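Side-chain contacts in arginine--tRNA ligase (PDB 3FNR), which catalyses the ATP-dependent attachment of L-arginine to tRNA(Arg), releasing AMP and diphosphate, as a monomeric class I aminoacyl-tRNA synthetase: residues L45-G48 with H49-G52; T60-A63 with R64-Y68; V149-K152 with Q153-Q157; S297-V300 with D301-S305; L321-I325 with S326-K330. The protein carries 1 engineered substitution. All coordinates share one frame; numbering follows the deposited sequence. Where two conformers were deposited one is given.

Contact 1: residues L45-G48 with H49-G52; sequences LHIG and HARG
The imidazole of His-49 presents its ND1 edge, nearly in the ring plane, to the backbone N-H of His-46, a weak bond of 3.5 Å between His-46 N and His-49 ND1. Leu-45 CD2 approaches the same ring obliquely, 4.2 Å from ND1. The other imidazole, that of His-46, turns away and stacks on Phe-293. In His-49, CG sits beside the backbone N (chi1 -71°), which turns the ring back toward His-46 N. His-46 CB lies 4.0 Å from His-49 ND1. The backbone closes the turn: His-49 N donates to His-46 O at 3.3 Å and Ala-50 N to Ile-47 O at 2.9 Å. Ile-47 CD1 rests 3.8 Å from Ala-50 CB. One water carries Ile-47 O on to Arg-51 N, and a second joins Gly-48 O to Gly-52 N, extending the turn into helix 50-65. His-46 to His-49 spell the HIGH signature of class I synthetases, which serves ATP binding and amino acid activation in this family. The weak N-H contact, with Leu-45 CD2 nearby, probably limits rotation of the His-49 ring, while the two turn bonds fix the backbone that carries it.

Contact 2: residues T60-A63 with R64-Y68; sequences TRLA and RHLGY
Tyr-68 N donates to Ala-63 O at 2.9 Å, a bond that reaches back over five residues where helix 50-65 ends. The Tyr-68 ring brings its edge to the same oxygen, CD1 lying 3.4 Å from Ala-63 O, while Tyr-68 CB packs 4.1 Å from Ala-63 CB. One turn earlier, Arg-64 N donates to Thr-60 O at 3.0 Å. The Arg-64 side chain then bends at chi2 and chi3 and runs alongside Thr-60, pointing the same way. Thr-60 CG2, anti to its own backbone N (chi1 -53° for OG1), thereby lies over one face of the guanidinium, toward its rim and 3.4 Å from Arg-64 NH1. That NH1 also donates to Phe-70 O, which ties the group to the following strand, and OG1 of Thr-60 bonds back to Gly-56 O. On another side of the helix Leu-62 CD1 meets Leu-66 CD1 at 3.9 Å, the two side chains meeting at a slant; helix 383-393 packs against both leucines. Gly-67, with positive phi (94°), turns the chain out of the helix, and its N bonds to Arg-64 O. With the bond from Tyr-68 N to Ala-63 O, this makes a Schellman motif, terminating the helix of the beta-alpha-beta unit made by strand 31-35, helix 50-65 and strand 69-76 in the nucleotide-binding fold of the catalytic domain.

Contact 3: residues V149-K152 with Q153-Q157; sequences VLIK and QNLEQ
Leu-150 receives two amide side chains from the next turn of helix 136-157: its CD1 lies 3.9 Å from Asn-154 ND2 and equally far from Gln-153 OE1. These are contacts between residues three and four apart in a regular alpha-helix of the class I catalytic domain. Leu-150 and Gln-153 cross at about a right angle, whereas Leu-150 and Asn-154 meet at a slant. The Gln-153 chain gets there by an unusual route for a helix, CG lying between the backbone N and the carbonyl carbon (chi1 57°), which folds it back over the preceding turn. CG consequently sits 3.2 Å from Leu-150 O, and the extended remainder carries NE2 to 3.9 Å from Val-149 CG1. On the side facing the HIGH loop, Ile-151 CG2 and Leu-155 CD1 touch loosely at 4.3 Å, and both residues pack on Leu-45. Main-chain bonds of the i to i+4 pattern set the spacing, from Gln-153 N to Val-149 O through Glu-156 N to Lys-152 O. Further out, Lys-152 makes a cation-pi contact with Tyr-165. The Asn-154 amide is anchored outside the helix: OD1 accepts from the N-H of Leu-45, fixing which end of the amide faces that loop. The other end, ND2, lies 3.2 Å from Leu-150 O, but the angle is too poor for a hydrogen bond.

Contact 4: residues S297-V300 with D301-S305; sequences SDVV and DEIGS
Val-299 and Ile-303 lie side by side on helix 296-303, pointing the same way, with Val-299 CG1 3.9 Å from Ile-303 CD1. Ile-303 holds CG1 between its backbone N and carbonyl carbon (chi1 73°), an uncommon choice in a helix that presses CG1 to 3.2 Å from Val-299 O. The same oxygen takes a bond from Ile-303 N at 2.8 Å and a weak one from Glu-302 N. Away from this apolar pair two carboxylates are turned toward one water. Asp-298 OD2 and Asp-301 OD2 stand 4.2 Å apart, and the water donates to each at 2.8 Å, which probably eases the repulsion between like charges. Asp-301 OD2 also lies 3.0 Å from Ser-297 O, an approach of two acceptors rather than a bond. Glu-302 swings in a third direction, giving its carboxylate to a salt bridge with Lys-279 and a hydrogen bond from Tyr-284. Gly-304 closes the helix: its N donates to Val-300 O at 2.9 Å, its positive phi (86°) redirects the chain, and Gly-304 itself is the N-cap residue of helix 305-311. Val-299 and Val-300 rest on Leu-308 of that following helix, Ile-303 on Ile-311, while Ser-297 and Val-300 face the end of helix 136-157.

Contact 5: residues L321-I325 with S326-K330; sequences LEFDI and SDLQK
Asp-324 leaves the end of strand 321-324 with CG anti to its backbone N (chi1 -158°), which swings the carboxylate forward over the turn that follows. Its CB lies 3.8 Å from Asp-327 OD2. At the tip, OD1 accepts from Ser-326 N at 3.2 Å, the N-H arriving on the anti side. Ser-326 has two conformers; in the one modelled here OG also bonds to Asp-324 OD1 at 2.8 Å, steeply above the carboxylate plane and from the same face, and lies 3.3 Å from Asp-324 CG, so this second bond is less certain. The other oxygen, OD2, is held outside the turn by the N-H of Gly-281. An aspartate whose side chain accepts from the N-H two residues on forms an Asx turn, and this one leads from the strand into a 3-10 turn that takes in Ile-325 to Leu-328. The bond from Asp-327 N to Asp-324 O, 3.3 Å long, continues the turn, and a weak one from Leu-328 N to Ile-325 O follows. The strand itself pairs in parallel with strand 267-279 in the main sheet of the catalytic domain. Beside the aspartates, a water donates to Asp-327 OD1 and accepts from Asp-324 N; it also sits over the centre of one face of the Phe-323 ring, 3.6 Å above the plane. The CE2 corner of that ring meets Leu-328 CD2 obliquely at 4.1 Å. The other branch, CD1, lies 4.4 Å from Ile-325 CB, and both Ile-325 and Leu-328 pack on Ile-303.

The five contacts follow one another along the chain without nesting or crossing, each within one continuous stretch. Contact 1 closes the turn into helix 50-65 and contact 2 ends that helix, their centres about 23 Å apart. Contact 3, near the end of helix 136-157, packs against the HIGH loop of contact 1. Contact 4 ends helix 296-303 and touches contacts 1 and 3, through Ile-47 on Val-299 and through Gln-157 beside Asp-301. Contact 5 closes the turn after strand 321-324 and lies against contact 4, while its Leu-321 touches Arg-51 of contact 1. Contacts 1, 3, 4 and 5 thus form a connected group, whereas contact 2 touches none of them.

Contact 1: residues L45-G48 with H49-G52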
loop_
_atom_site.group_PDB
_atom_site.type_symbol
_atom_site.label_atom_id
_atom_site.label_comp_id
_atom_site.label_asym_id
_atom_site.label_seq_id
_atom_site.Cartn_x
_atom_site.Cartn_y
_atom_site.Cartn_z
ATOM N N LEU A 45 -2.056 -10.030 8.616
ATOM C CA LEU A 45 -2.911 -9.097 7.884
ATOM C C LEU A 45 -4.074 -9.798 7.193
ATOM O O LEU A 45 -3.904 -10.833 6.552
ATOM C CB LEU A 45 -2.092 -8.298 6.869
ATOM C CG LEU A 45 -1.018 -7.371 7.438
ATOM C CD1 LEU A 45 -0.354 -6.576 6.336
ATOM C CD2 LEU A 45 -1.615 -6.439 8.473
ATOM N N HIS A 46 -5.266 -9.244 7.364
ATOM C CA HIS A 46 -6.430 -9.732 6.656
ATOM C C HIS A 46 -6.393 -9.176 5.238
ATOM O O HIS A 46 -5.628 -8.248 4.949
ATOM C CB HIS A 46 -7.704 -9.319 7.383
ATOM C CG HIS A 46 -7.837 -9.909 8.754
ATOM N ND1 HIS A 46 -8.581 -9.314 9.752
ATOM C CD2 HIS A 46 -7.313 -11.034 9.296
ATOM C CE1 HIS A 46 -8.516 -10.053 10.845
ATOM N NE2 HIS A 46 -7.752 -11.101 10.597
ATOM N N ILE A 47 -7.205 -9.750 4.356
ATOM C CA ILE A 47 -7.248 -9.332 2.958
ATOM C C ILE A 47 -7.806 -7.910 2.791
ATOM O O ILE A 47 -7.409 -7.200 1.875
ATOM C CB ILE A 47 -7.975 -10.389 2.055
ATOM C CG1 ILE A 47 -7.724 -10.133 0.562
ATOM C CG2 ILE A 47 -9.466 -10.470 2.363
ATOM C CD1 ILE A 47 -6.251 -10.043 0.166
ATOM N N GLY A 48 -8.675 -7.484 3.713
ATOM C CA GLY A 48 -9.237 -6.133 3.702
ATOM C C GLY A 48 -8.232 -5.012 3.907
ATOM O O GLY A 48 -8.535 -3.847 3.643
ATOM N N HIS A 49 -7.036 -5.360 4.379
ATOM C CA HIS A 49 -5.934 -4.408 4.510
ATOM C C HIS A 49 -5.160 -4.222 3.204
ATOM O O HIS A 49 -4.359 -3.289 3.083
ATOM C CB HIS A 49 -4.952 -4.865 5.599
ATOM C CG HIS A 49 -5.486 -4.741 6.993
ATOM N ND1 HIS A 49 -5.739 -5.834 7.794
ATOM C CD2 HIS A 49 -5.820 -3.652 7.726
ATOM C CE1 HIS A 49 -6.207 -5.424 8.959
ATOM N NE2 HIS A 49 -6.268 -4.104 8.943
ATOM N N ALA A 50 -5.399 -5.105 2.235
ATOM C CA ALA A 50 -4.553 -5.190 1.045
ATOM C C ALA A 50 -4.635 -3.969 0.132
ATOM O O ALA A 50 -3.594 -3.470 -0.314
ATOM C CB ALA A 50 -4.822 -6.481 0.270
ATOM N N ARG A 51 -5.847 -3.482 -0.128
ATOM C CA ARG A 51 -6.022 -2.319 -0.992
ATOM C C ARG A 51 -5.325 -1.086 -0.443
ATOM O O ARG A 51 -4.585 -0.429 -1.175
ATOM C CB ARG A 51 -7.493 -2.018 -1.263
ATOM C CG ARG A 51 -7.683 -1.091 -2.453
ATOM C CD ARG A 51 -9.135 -0.801 -2.673
ATOM N NE ARG A 51 -9.403 -0.285 -4.015
ATOM C CZ ARG A 51 -10.616 -0.234 -4.559
ATOM N NH1 ARG A 51 -11.668 -0.675 -3.871
ATOM N NH2 ARG A 51 -10.782 0.255 -5.788
ATOM N N GLY A 52 -5.542 -0.794 0.844
ATOM C CA GLY A 52 -4.855 0.311 1.529
ATOM C C GLY A 52 -3.345 0.163 1.452
ATOM O O GLY A 52 -2.637 1.100 1.065
HETATM O O HOH W 1 -8.452 -5.099 0.497
HETATM O O HOH W 2 -7.435 -1.704 2.615
#

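Contact 2: residues T60-A63 with R64-Y68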
loop_
_atom_site.group_PDB
_atom_site.type_symbol
_atom_site.label_atom_id
_atom_site.label_comp_id
_atom_site.label_asym_id
_atom_site.label_seq_id
_atom_site.Cartn_x
_atom_site.Cartn_y
_atom_site.Cartn_z
ATOM N N THR A 60 3.646 5.989 -2.368
ATOM C CA THR A 60 4.973 6.287 -1.840
ATOM C C THR A 60 6.055 6.207 -2.909
ATOM O O THR A 60 6.815 7.162 -3.087
ATOM C CB THR A 60 5.337 5.336 -0.684
ATOM O OG1 THR A 60 4.291 5.367 0.289
ATOM C CG2 THR A 60 6.625 5.770 -0.034
ATOM N N ARG A 61 6.106 5.077 -3.621
ATOM C CA ARG A 61 7.097 4.862 -4.681
ATOM C C ARG A 61 6.972 5.924 -5.760
ATOM O O ARG A 61 7.974 6.416 -6.279
ATOM C CB ARG A 61 6.908 3.484 -5.312
ATOM C CG ARG A 61 7.349 2.308 -4.460
ATOM C CD ARG A 61 6.911 1.011 -5.128
ATOM N NE ARG A 61 7.201 -0.181 -4.334
ATOM C CZ ARG A 61 8.318 -0.894 -4.437
ATOM N NH1 ARG A 61 9.267 -0.532 -5.295
ATOM N NH2 ARG A 61 8.484 -1.972 -3.679
ATOM N N LEU A 62 5.731 6.274 -6.087
ATOM C CA LEU A 62 5.455 7.270 -7.105
ATOM C C LEU A 62 5.884 8.661 -6.651
ATOM O O LEU A 62 6.605 9.359 -7.374
ATOM C CB LEU A 62 3.980 7.234 -7.508
ATOM C CG LEU A 62 3.497 8.203 -8.590
ATOM C CD1 LEU A 62 4.275 8.066 -9.899
ATOM C CD2 LEU A 62 2.042 7.950 -8.813
ATOM N N ALA A 63 5.476 9.046 -5.444
ATOM C CA ALA A 63 5.913 10.317 -4.870
ATOM C C ALA A 63 7.434 10.478 -4.855
ATOM O O ALA A 63 7.949 11.525 -5.248
ATOM C CB ALA A 63 5.371 10.470 -3.498
ATOM N N ARG A 64 8.145 9.437 -4.427
ATOM C CA ARG A 64 9.612 9.477 -4.383
ATOM C C ARG A 64 10.221 9.618 -5.783
ATOM O O ARG A 64 11.138 10.414 -5.983
ATOM C CB ARG A 64 10.176 8.248 -3.660
ATOM C CG ARG A 64 10.693 8.540 -2.261
ATOM C CD ARG A 64 9.817 8.002 -1.136
ATOM N NE ARG A 64 10.236 6.668 -0.714
ATOM C CZ ARG A 64 10.064 6.152 0.506
ATOM N NH1 ARG A 64 9.480 6.847 1.480
ATOM N NH2 ARG A 64 10.478 4.917 0.752
ATOM N N HIS A 65 9.680 8.867 -6.744
ATOM C CA HIS A 65 10.115 8.907 -8.140
ATOM C C HIS A 65 10.016 10.323 -8.696
ATOM O O HIS A 65 10.928 10.811 -9.375
ATOM C CB HIS A 65 9.251 7.945 -8.973
ATOM C CG HIS A 65 9.634 7.861 -10.421
ATOM N ND1 HIS A 65 10.679 7.084 -10.877
ATOM C CD2 HIS A 65 9.092 8.441 -11.518
ATOM C CE1 HIS A 65 10.769 7.198 -12.192
ATOM N NE2 HIS A 65 9.821 8.020 -12.604
ATOM N N LEU A 66 8.919 10.993 -8.353
ATOM C CA LEU A 66 8.639 12.326 -8.846
ATOM C C LEU A 66 9.385 13.431 -8.093
ATOM O O LEU A 66 9.264 14.607 -8.438
ATOM C CB LEU A 66 7.127 12.574 -8.853
ATOM C CG LEU A 66 6.307 11.615 -9.737
ATOM C CD1 LEU A 66 4.844 11.860 -9.519
ATOM C CD2 LEU A 66 6.657 11.743 -11.228
ATOM N N GLY A 67 10.160 13.052 -7.080
ATOM C CA GLY A 67 11.019 13.993 -6.374
ATOM C C GLY A 67 10.410 14.593 -5.124
ATOM O O GLY A 67 10.945 15.561 -4.575
ATOM N N TYR A 68 9.285 14.037 -4.677
ATOM C CA TYR A 68 8.659 14.494 -3.445
ATOM C C TYR A 68 9.328 13.824 -2.246
ATOM O O TYR A 68 9.698 12.647 -2.317
ATOM C CB TYR A 68 7.152 14.209 -3.451
ATOM C CG TYR A 68 6.392 14.979 -4.508
ATOM C CD1 TYR A 68 6.177 14.431 -5.771
ATOM C CD2 TYR A 68 5.882 16.252 -4.246
ATOM C CE1 TYR A 68 5.484 15.136 -6.754
ATOM C CE2 TYR A 68 5.179 16.967 -5.225
ATOM C CZ TYR A 68 4.990 16.398 -6.478
ATOM O OH TYR A 68 4.311 17.077 -7.462
#

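Contact 3: residues V149-K152 with Q153-Q157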
loop_
_atom_site.group_PDB
_atom_site.type_symbol
_atom_site.label_atom_id
_atom_site.label_comp_id
_atom_site.label_asym_id
_atom_site.label_seq_id
_atom_site.Cartn_x
_atom_site.Cartn_y
_atom_site.Cartn_z
ATOM N N VAL A 149 6.438 -8.725 13.741
ATOM C CA VAL A 149 7.404 -9.361 12.851
ATOM C C VAL A 149 6.653 -10.050 11.704
ATOM O O VAL A 149 7.047 -9.910 10.539
ATOM C CB VAL A 149 8.359 -10.338 13.618
ATOM C CG1 VAL A 149 8.998 -11.370 12.687
ATOM C CG2 VAL A 149 9.443 -9.562 14.351
ATOM N N LEU A 150 5.559 -10.742 12.044
ATOM C CA LEU A 150 4.698 -11.412 11.067
ATOM C C LEU A 150 4.063 -10.432 10.076
ATOM O O LEU A 150 4.075 -10.673 8.865
ATOM C CB LEU A 150 3.606 -12.253 11.753
ATOM C CG LEU A 150 2.695 -13.071 10.815
ATOM C CD1 LEU A 150 3.487 -14.037 9.913
ATOM C CD2 LEU A 150 1.632 -13.843 11.587
ATOM N N ILE A 151 3.511 -9.338 10.601
ATOM C CA ILE A 151 2.883 -8.307 9.786
ATOM C C ILE A 151 3.916 -7.690 8.838
ATOM O O ILE A 151 3.649 -7.528 7.648
ATOM C CB ILE A 151 2.207 -7.243 10.665
ATOM C CG1 ILE A 151 0.895 -7.801 11.236
ATOM C CG2 ILE A 151 1.947 -5.948 9.872
ATOM C CD1 ILE A 151 0.356 -7.006 12.427
ATOM N N LYS A 152 5.105 -7.399 9.354
ATOM C CA LYS A 152 6.185 -6.875 8.517
ATOM C C LYS A 152 6.525 -7.791 7.345
ATOM O O LYS A 152 6.708 -7.314 6.223
ATOM C CB LYS A 152 7.426 -6.563 9.341
ATOM C CG LYS A 152 7.325 -5.239 10.089
ATOM C CD LYS A 152 8.542 -5.017 10.966
ATOM C CE LYS A 152 8.320 -3.875 11.932
ATOM N NZ LYS A 152 9.606 -3.477 12.575
ATOM N N GLN A 153 6.560 -9.100 7.587
ATOM C CA GLN A 153 6.848 -10.035 6.496
ATOM C C GLN A 153 5.661 -10.295 5.563
ATOM O O GLN A 153 5.864 -10.564 4.379
ATOM C CB GLN A 153 7.549 -11.323 6.980
ATOM C CG GLN A 153 6.828 -12.119 8.042
ATOM C CD GLN A 153 7.753 -13.029 8.850
ATOM O OE1 GLN A 153 7.321 -14.051 9.372
ATOM N NE2 GLN A 153 9.025 -12.656 8.955
ATOM N N ASN A 154 4.437 -10.174 6.092
ATOM C CA ASN A 154 3.210 -10.135 5.282
ATOM C C ASN A 154 3.297 -9.019 4.249
ATOM O O ASN A 154 2.977 -9.219 3.085
ATOM C CB ASN A 154 1.969 -9.883 6.144
ATOM C CG ASN A 154 1.467 -11.116 6.861
ATOM O OD1 ASN A 154 0.417 -11.066 7.507
ATOM N ND2 ASN A 154 2.194 -12.227 6.757
ATOM N N LEU A 155 3.752 -7.852 4.695
ATOM C CA LEU A 155 3.952 -6.695 3.839
ATOM C C LEU A 155 5.136 -6.865 2.889
ATOM O O LEU A 155 5.079 -6.433 1.743
ATOM C CB LEU A 155 4.154 -5.439 4.695
ATOM C CG LEU A 155 2.923 -4.879 5.415
ATOM C CD1 LEU A 155 3.322 -3.783 6.400
ATOM C CD2 LEU A 155 1.898 -4.363 4.410
ATOM N N GLU A 156 6.210 -7.484 3.369
ATOM C CA GLU A 156 7.404 -7.687 2.554
ATOM C C GLU A 156 7.113 -8.652 1.408
ATOM O O GLU A 156 7.673 -8.524 0.323
ATOM C CB GLU A 156 8.549 -8.218 3.414
ATOM C CG GLU A 156 9.885 -7.517 3.198
ATOM C CD GLU A 156 10.596 -7.923 1.915
ATOM O OE1 GLU A 156 10.338 -7.305 0.855
ATOM O OE2 GLU A 156 11.442 -8.842 1.978
ATOM N N GLN A 157 6.229 -9.612 1.667
ATOM C CA GLN A 157 5.745 -10.549 0.656
ATOM C C GLN A 157 5.084 -9.829 -0.522
ATOM O O GLN A 157 5.217 -10.255 -1.666
ATOM C CB GLN A 157 4.761 -11.529 1.287
ATOM C CG GLN A 157 4.592 -12.819 0.521
ATOM C CD GLN A 157 3.621 -13.770 1.188
ATOM O OE1 GLN A 157 3.061 -13.471 2.241
ATOM N NE2 GLN A 157 3.423 -14.933 0.578
#

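Contact 4: residues S297-V300 with D301-S305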
loop_
_atom_site.group_PDB
_atom_site.type_symbol
_atom_site.label_atom_id
_atom_site.label_comp_id
_atom_site.label_asym_id
_atom_site.label_seq_id
_atom_site.Cartn_x
_atom_site.Cartn_y
_atom_site.Cartn_z
ATOM N N SER A 297 -1.752 -12.990 3.222
ATOM C CA SER A 297 -0.755 -14.032 3.024
ATOM C C SER A 297 -1.234 -15.192 2.156
ATOM O O SER A 297 -0.497 -15.662 1.289
ATOM C CB SER A 297 -0.367 -14.592 4.392
ATOM O OG SER A 297 1.020 -14.829 4.463
ATOM N N ASP A 298 -2.455 -15.657 2.413
ATOM C CA ASP A 298 -3.038 -16.776 1.681
ATOM C C ASP A 298 -3.270 -16.421 0.216
ATOM O O ASP A 298 -3.005 -17.232 -0.674
ATOM C CB ASP A 298 -4.358 -17.211 2.327
ATOM C CG ASP A 298 -4.158 -17.955 3.646
ATOM O OD1 ASP A 298 -5.154 -18.101 4.389
ATOM O OD2 ASP A 298 -3.024 -18.396 3.942
ATOM N N VAL A 299 -3.755 -15.204 -0.016
ATOM C CA VAL A 299 -4.001 -14.694 -1.363
ATOM C C VAL A 299 -2.693 -14.526 -2.146
ATOM O O VAL A 299 -2.614 -14.935 -3.305
ATOM C CB VAL A 299 -4.846 -13.394 -1.315
ATOM C CG1 VAL A 299 -4.941 -12.727 -2.683
ATOM C CG2 VAL A 299 -6.255 -13.696 -0.764
ATOM N N VAL A 300 -1.659 -13.971 -1.506
ATOM C CA VAL A 300 -0.344 -13.826 -2.150
ATOM C C VAL A 300 0.282 -15.193 -2.450
ATOM O O VAL A 300 0.950 -15.362 -3.469
ATOM C CB VAL A 300 0.647 -12.936 -1.345
ATOM C CG1 VAL A 300 1.955 -12.734 -2.121
ATOM C CG2 VAL A 300 0.053 -11.588 -1.059
ATOM N N ASP A 301 0.043 -16.167 -1.574
ATOM C CA ASP A 301 0.490 -17.545 -1.799
ATOM C C ASP A 301 -0.135 -18.125 -3.071
ATOM O O ASP A 301 0.533 -18.804 -3.854
ATOM C CB ASP A 301 0.136 -18.433 -0.597
ATOM C CG ASP A 301 1.067 -18.225 0.594
ATOM O OD1 ASP A 301 2.245 -17.858 0.390
ATOM O OD2 ASP A 301 0.612 -18.437 1.743
ATOM N N GLU A 302 -1.411 -17.820 -3.275
ATOM C CA GLU A 302 -2.162 -18.351 -4.396
ATOM C C GLU A 302 -1.893 -17.606 -5.700
ATOM O O GLU A 302 -1.597 -18.234 -6.714
ATOM C CB GLU A 302 -3.658 -18.354 -4.079
ATOM C CG GLU A 302 -4.493 -19.185 -5.042
ATOM C CD GLU A 302 -5.831 -19.606 -4.456
ATOM O OE1 GLU A 302 -6.711 -20.019 -5.239
ATOM O OE2 GLU A 302 -6.006 -19.535 -3.220
ATOM N N ILE A 303 -1.985 -16.278 -5.678
ATOM C CA ILE A 303 -1.896 -15.502 -6.916
ATOM C C ILE A 303 -0.528 -14.872 -7.212
ATOM O O ILE A 303 -0.265 -14.465 -8.339
ATOM C CB ILE A 303 -3.015 -14.442 -7.020
ATOM C CG1 ILE A 303 -2.762 -13.265 -6.066
ATOM C CG2 ILE A 303 -4.389 -15.095 -6.810
ATOM C CD1 ILE A 303 -3.672 -12.077 -6.286
ATOM N N GLY A 304 0.342 -14.787 -6.209
ATOM C CA GLY A 304 1.629 -14.127 -6.403
ATOM C C GLY A 304 1.546 -12.628 -6.194
ATOM O O GLY A 304 0.473 -12.025 -6.306
ATOM N N SER A 305 2.700 -12.033 -5.904
ATOM C CA SER A 305 2.821 -10.620 -5.547
ATOM C C SER A 305 2.422 -9.650 -6.662
ATOM O O SER A 305 1.691 -8.688 -6.410
ATOM C CB SER A 305 4.253 -10.322 -5.096
ATOM O OG SER A 305 4.383 -8.976 -4.677
HETATM O O HOH W 3 -0.292 -18.073 4.368
#

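Contact 5: residues L321-I325 with S326-K330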
loop_
_atom_site.group_PDB
_atom_site.type_symbol
_atom_site.label_atom_id
_atom_site.label_comp_id
_atom_site.label_asym_id
_atom_site.label_seq_id
_atom_site.Cartn_x
_atom_site.Cartn_y
_atom_site.Cartn_z
ATOM N N LEU A 321 -14.220 -2.776 -6.133
ATOM C CA LEU A 321 -13.422 -3.580 -7.033
ATOM C C LEU A 321 -13.831 -5.039 -6.899
ATOM O O LEU A 321 -13.849 -5.594 -5.798
ATOM C CB LEU A 321 -11.930 -3.388 -6.719
ATOM C CG LEU A 321 -10.798 -3.887 -7.635
ATOM C CD1 LEU A 321 -10.239 -5.214 -7.158
ATOM C CD2 LEU A 321 -11.173 -3.948 -9.128
ATOM N N GLU A 322 -14.174 -5.647 -8.029
ATOM C CA GLU A 322 -14.484 -7.067 -8.086
ATOM C C GLU A 322 -13.537 -7.727 -9.073
ATOM O O GLU A 322 -13.367 -7.248 -10.198
ATOM C CB GLU A 322 -15.934 -7.286 -8.515
ATOM C CG GLU A 322 -16.396 -8.742 -8.463
ATOM C CD GLU A 322 -17.653 -8.991 -9.283
ATOM O OE1 GLU A 322 -17.614 -8.802 -10.522
ATOM O OE2 GLU A 322 -18.678 -9.384 -8.687
ATOM N N PHE A 323 -12.907 -8.816 -8.650
ATOM C CA PHE A 323 -11.989 -9.523 -9.530
ATOM C C PHE A 323 -12.067 -11.026 -9.354
ATOM O O PHE A 323 -12.115 -11.521 -8.233
ATOM C CB PHE A 323 -10.550 -9.045 -9.322
ATOM C CG PHE A 323 -9.653 -9.323 -10.491
ATOM C CD1 PHE A 323 -9.543 -8.399 -11.528
ATOM C CD2 PHE A 323 -8.925 -10.508 -10.564
ATOM C CE1 PHE A 323 -8.716 -8.653 -12.624
ATOM C CE2 PHE A 323 -8.099 -10.772 -11.652
ATOM C CZ PHE A 323 -7.995 -9.842 -12.685
ATOM N N ASP A 324 -12.088 -11.739 -10.478
ATOM C CA ASP A 324 -12.032 -13.196 -10.478
ATOM C C ASP A 324 -10.599 -13.647 -10.732
ATOM O O ASP A 324 -10.028 -13.369 -11.788
ATOM C CB ASP A 324 -12.976 -13.790 -11.532
ATOM C CG ASP A 324 -13.356 -15.244 -11.238
ATOM O OD1 ASP A 324 -12.502 -16.021 -10.755
ATOM O OD2 ASP A 324 -14.521 -15.616 -11.501
ATOM N N ILE A 325 -10.042 -14.366 -9.761
ATOM C CA ILE A 325 -8.648 -14.813 -9.802
ATOM C C ILE A 325 -8.357 -15.937 -10.807
ATOM O O ILE A 325 -7.193 -16.277 -11.042
ATOM C CB ILE A 325 -8.132 -15.217 -8.393
ATOM C CG1 ILE A 325 -8.829 -16.489 -7.891
ATOM C CG2 ILE A 325 -8.275 -14.042 -7.411
ATOM C CD1 ILE A 325 -8.098 -17.187 -6.765
ATOM N N SER A 326 -9.417 -16.503 -11.386
ATOM C CA SER A 326 -9.299 -17.540 -12.408
ATOM C C SER A 326 -8.802 -16.957 -13.732
ATOM O O SER A 326 -8.330 -17.689 -14.607
ATOM C CB SER A 326 -10.645 -18.239 -12.614
ATOM O OG SER A 326 -11.633 -17.323 -13.057
ATOM N N ASP A 327 -8.911 -15.634 -13.865
ATOM C CA ASP A 327 -8.440 -14.899 -15.040
ATOM C C ASP A 327 -6.916 -14.943 -15.177
ATOM O O ASP A 327 -6.379 -14.771 -16.274
ATOM C CB ASP A 327 -8.911 -13.439 -14.980
ATOM C CG ASP A 327 -10.433 -13.299 -14.970
ATOM O OD1 ASP A 327 -10.914 -12.147 -15.048
ATOM O OD2 ASP A 327 -11.150 -14.324 -14.879
ATOM N N LEU A 328 -6.229 -15.197 -14.064
ATOM C CA LEU A 328 -4.767 -15.282 -14.023
ATOM C C LEU A 328 -4.218 -16.617 -14.540
ATOM O O LEU A 328 -3.009 -16.851 -14.525
ATOM C CB LEU A 328 -4.268 -15.017 -12.602
ATOM C CG LEU A 328 -4.900 -13.818 -11.892
ATOM C CD1 LEU A 328 -4.522 -13.814 -10.430
ATOM C CD2 LEU A 328 -4.521 -12.492 -12.556
ATOM N N GLN A 329 -5.118 -17.487 -14.985
ATOM C CA GLN A 329 -4.745 -18.741 -15.624
ATOM C C GLN A 329 -4.629 -18.545 -17.137
ATOM O O GLN A 329 -3.908 -19.288 -17.812
ATOM C CB GLN A 329 -5.762 -19.843 -15.292
ATOM C CG GLN A 329 -5.941 -20.124 -13.791
ATOM C CD GLN A 329 -5.098 -21.287 -13.277
ATOM O OE1 GLN A 329 -5.621 -22.207 -12.644
ATOM N NE2 GLN A 329 -3.792 -21.252 -13.544
ATOM N N LYS A 330 -5.335 -17.540 -17.653
ATOM C CA LYS A 330 -5.298 -17.190 -19.078
ATOM C C LYS A 330 -3.961 -16.577 -19.493
ATOM O O LYS A 330 -3.252 -15.991 -18.676
ATOM C CB LYS A 330 -6.442 -16.229 -19.433
ATOM C CG LYS A 330 -7.835 -16.859 -19.448
ATOM C CD LYS A 330 -8.034 -17.787 -20.647
ATOM C CE LYS A 330 -9.423 -18.420 -20.652
ATOM N NZ LYS A 330 -10.501 -17.452 -21.020
HETATM O O HOH W 4 -11.978 -10.656 -13.037
#